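Local coordinates for muscarinic toxin-like protein 3 homolog (Ophiophagus hannah, PDB 3HH7) that probably blocks nicotinic acetylcholine receptors as a homodimeric three-finger neurotoxin of king cobra venom, at residues Thr1-Asn5 and Gly21-Tyr25. Numbering follows the deposited sequence.
Sequences TKCYN and GYFCY
The Cys3-Cys24 disulfide belongs to the cystine core of the three-finger toxin fold, where it joins strand 2-4 of the first finger to the start of strand 23-31 in the central finger. The two short strands run almost parallel, their axes 4° apart and 6.8 Å from each other at closest, yet they belong to different sheets: strand 2-4 pairs with 14-16, and 23-31 lies between 34-42 and 52-58. The covalent bridge joins them directly. Its SG atoms are 2.0 Å apart, and a chi3 of -85° turns the two CB-SG bonds nearly at right angles when seen along the S-S bond, with the negative sign of a left-handed disulfide. Each CB points at the opposite strand, and both cysteines place SG beside their own backbone N and anti to the carbonyl carbon (chi1 -59° in Cys3), which lets SG meet SG; the bridged CA atoms of Cys3 and Cys24 lie 5.4 Å apart. Both residues are buried. Cys3 also packs on Cys17 and Cys41, themselves bonded to each other, while Cys24 touches Cys58, so further half-cystines lie directly against the bridge. Phe23, whose CB points away from strand 2-4, packs on Leu48 of the second subunit, so this residue takes part in the dimer contact. At the exposed end, Thr1 meets the other segment with both branches of its side chain: OG1 lies 3.2 Å from the backbone O of Tyr22, and the methyl CG2 rests against the bridge, 4.0 Å from Cys24 SG.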
ATOM      1  N   THR A   1      13.295 -12.608   1.788  1.00 15.54           N
ATOM      2  CA  THR A   1      12.105 -12.027   1.091  1.00 14.19           C
ATOM      3  C   THR A   1      12.131 -12.337  -0.403  1.00 13.69           C
ATOM      4  O   THR A   1      13.114 -12.063  -1.079  1.00 14.04           O
ATOM      5  CB  THR A   1      12.044 -10.498   1.292  1.00 14.77           C
ATOM      6  OG1 THR A   1      12.207 -10.196   2.680  1.00 15.07           O
ATOM      7  CG2 THR A   1      10.717  -9.949   0.822  1.00 14.39           C
ATOM      8  N   LYS A   2      11.040 -12.916  -0.896  1.00 11.64           N
ATOM      9  CA  LYS A   2      10.828 -13.175  -2.321  1.00 12.36           C
ATOM     10  C   LYS A   2       9.559 -12.447  -2.758  1.00 10.87           C
ATOM     11  O   LYS A   2       8.480 -12.628  -2.172  1.00  9.87           O
ATOM     12  CB  LYS A   2      10.699 -14.688  -2.584  1.00 12.77           C
ATOM     13  CG  LYS A   2      10.209 -15.077  -3.977  1.00 14.89           C
ATOM     14  CD  LYS A   2      10.386 -16.576  -4.233  1.00 16.03           C
ATOM     15  CE  LYS A   2       9.652 -17.414  -3.208  1.00 21.18           C
ATOM     16  NZ  LYS A   2       9.719 -18.876  -3.537  1.00 22.33           N
ATOM     17  N   CYS A   3       9.699 -11.603  -3.780  1.00 10.04           N
ATOM     18  CA  CYS A   3       8.600 -10.776  -4.251  1.00  9.63           C
ATOM     19  C   CYS A   3       8.337 -11.048  -5.713  1.00  9.47           C
ATOM     20  O   CYS A   3       9.267 -11.320  -6.472  1.00  9.93           O
ATOM     21  CB  CYS A   3       8.988  -9.303  -4.131  1.00  9.77           C
ATOM     22  SG  CYS A   3       9.389  -8.756  -2.485  1.00  9.56           S
ATOM     23  N   TYR A   4       7.081 -10.907  -6.128  1.00  9.23           N
ATOM     24  CA  TYR A   4       6.802 -10.808  -7.554  1.00  9.68           C
ATOM     25  C   TYR A   4       7.477  -9.563  -8.117  1.00  9.88           C
ATOM     26  O   TYR A   4       7.580  -8.543  -7.426  1.00 10.18           O
ATOM     27  CB  TYR A   4       5.307 -10.728  -7.819  1.00  9.95           C
ATOM     28  CG  TYR A   4       4.582 -12.018  -7.549  1.00 11.26           C
ATOM     29  CD1 TYR A   4       4.695 -13.093  -8.427  1.00 12.36           C
ATOM     30  CD2 TYR A   4       3.787 -12.166  -6.418  1.00 10.80           C
ATOM     31  CE1 TYR A   4       4.021 -14.287  -8.184  1.00 12.09           C
ATOM     32  CE2 TYR A   4       3.127 -13.353  -6.164  1.00 11.76           C
ATOM     33  CZ  TYR A   4       3.249 -14.407  -7.051  1.00 10.81           C
ATOM     34  OH  TYR A   4       2.572 -15.579  -6.790  1.00 13.55           O
ATOM     35  N   ASN A   5       7.941  -9.643  -9.363  1.00 10.10           N
ATOM     36  CA  ASN A   5       8.515  -8.460 -10.003  1.00 10.49           C
ATOM     37  C   ASN A   5       8.076  -8.230 -11.436  1.00 10.52           C
ATOM     38  O   ASN A   5       8.626  -7.362 -12.126  1.00 11.23           O
ATOM     39  CB  ASN A   5      10.049  -8.442  -9.870  1.00 10.60           C
ATOM     40  CG  ASN A   5      10.724  -9.529 -10.677  1.00 11.92           C
ATOM     41  OD1 ASN A   5      10.103 -10.531 -11.022  1.00 12.36           O
ATOM     42  ND2 ASN A   5      12.010  -9.345 -10.973  1.00 14.95           N
ATOM     43  N   GLY A  21      16.349  -5.367   5.128  1.00 28.70           N
ATOM     44  CA  GLY A  21      15.454  -4.217   5.162  1.00 27.01           C
ATOM     45  C   GLY A  21      14.630  -4.102   3.897  1.00 25.39           C
ATOM     46  O   GLY A  21      14.313  -2.989   3.464  1.00 26.24           O
ATOM     47  N   TYR A  22      14.280  -5.253   3.316  1.00 23.72           N
ATOM     48  CA  TYR A  22      13.487  -5.297   2.088  1.00 21.13           C
ATOM     49  C   TYR A  22      12.143  -5.958   2.244  1.00 18.41           C
ATOM     50  O   TYR A  22      11.981  -6.968   2.928  1.00 18.43           O
ATOM     51  CB  TYR A  22      14.242  -6.020   0.974  1.00 21.74           C
ATOM     52  CG  TYR A  22      15.283  -5.175   0.308  1.00 22.74           C
ATOM     53  CD1 TYR A  22      15.024  -4.544  -0.907  1.00 23.12           C
ATOM     54  CD2 TYR A  22      16.532  -4.996   0.894  1.00 24.62           C
ATOM     55  CE1 TYR A  22      15.980  -3.762  -1.524  1.00 24.56           C
ATOM     56  CE2 TYR A  22      17.499  -4.214   0.285  1.00 24.48           C
ATOM     57  CZ  TYR A  22      17.221  -3.603  -0.919  1.00 23.91           C
ATOM     58  OH  TYR A  22      18.183  -2.833  -1.514  1.00 24.88           O
ATOM     59  N   PHE A  23      11.176  -5.378   1.551  1.00 15.05           N
ATOM     60  CA  PHE A  23       9.833  -5.924   1.469  1.00 12.57           C
ATOM     61  C   PHE A  23       9.364  -5.810   0.024  1.00 11.36           C
ATOM     62  O   PHE A  23      10.143  -5.421  -0.858  1.00 11.37           O
ATOM     63  CB  PHE A  23       8.900  -5.200   2.445  1.00 11.57           C
ATOM     64  CG  PHE A  23       9.033  -3.689   2.428  1.00 10.99           C
ATOM     65  CD1 PHE A  23       9.956  -3.044   3.256  1.00 11.39           C
ATOM     66  CD2 PHE A  23       8.201  -2.911   1.627  1.00 10.56           C
ATOM     67  CE1 PHE A  23      10.056  -1.662   3.273  1.00 10.06           C
ATOM     68  CE2 PHE A  23       8.308  -1.523   1.637  1.00 10.49           C
ATOM     69  CZ  PHE A  23       9.238  -0.898   2.461  1.00 10.39           C
ATOM     70  N   CYS A  24       8.115  -6.178  -0.220  1.00  9.62           N
ATOM     71  CA  CYS A  24       7.567  -6.162  -1.579  1.00  8.82           C
ATOM     72  C   CYS A  24       6.644  -4.981  -1.801  1.00  8.66           C
ATOM     73  O   CYS A  24       6.013  -4.464  -0.856  1.00  8.50           O
ATOM     74  CB  CYS A  24       6.767  -7.437  -1.843  1.00  8.96           C
ATOM     75  SG  CYS A  24       7.646  -8.967  -1.479  1.00  9.61           S
ATOM     76  N   TYR A  25       6.524  -4.574  -3.058  1.00  7.66           N
ATOM     77  CA  TYR A  25       5.492  -3.605  -3.409  1.00  8.17           C
ATOM     78  C   TYR A  25       4.777  -3.961  -4.703  1.00  7.86           C
ATOM     79  O   TYR A  25       5.300  -4.691  -5.569  1.00  7.26           O
ATOM     80  CB  TYR A  25       6.058  -2.184  -3.511  1.00  9.05           C
ATOM     81  CG  TYR A  25       6.876  -1.946  -4.764  1.00 10.28           C
ATOM     82  CD1 TYR A  25       6.305  -1.332  -5.874  1.00 10.66           C
ATOM     83  CD2 TYR A  25       8.206  -2.354  -4.835  1.00 10.19           C
ATOM     84  CE1 TYR A  25       7.048  -1.118  -7.035  1.00 10.27           C
ATOM     85  CE2 TYR A  25       8.966  -2.158  -5.979  1.00 10.70           C
ATOM     86  CZ  TYR A  25       8.387  -1.542  -7.076  1.00 10.73           C
ATOM     87  OH  TYR A  25       9.165  -1.366  -8.205  1.00 13.99           O
TER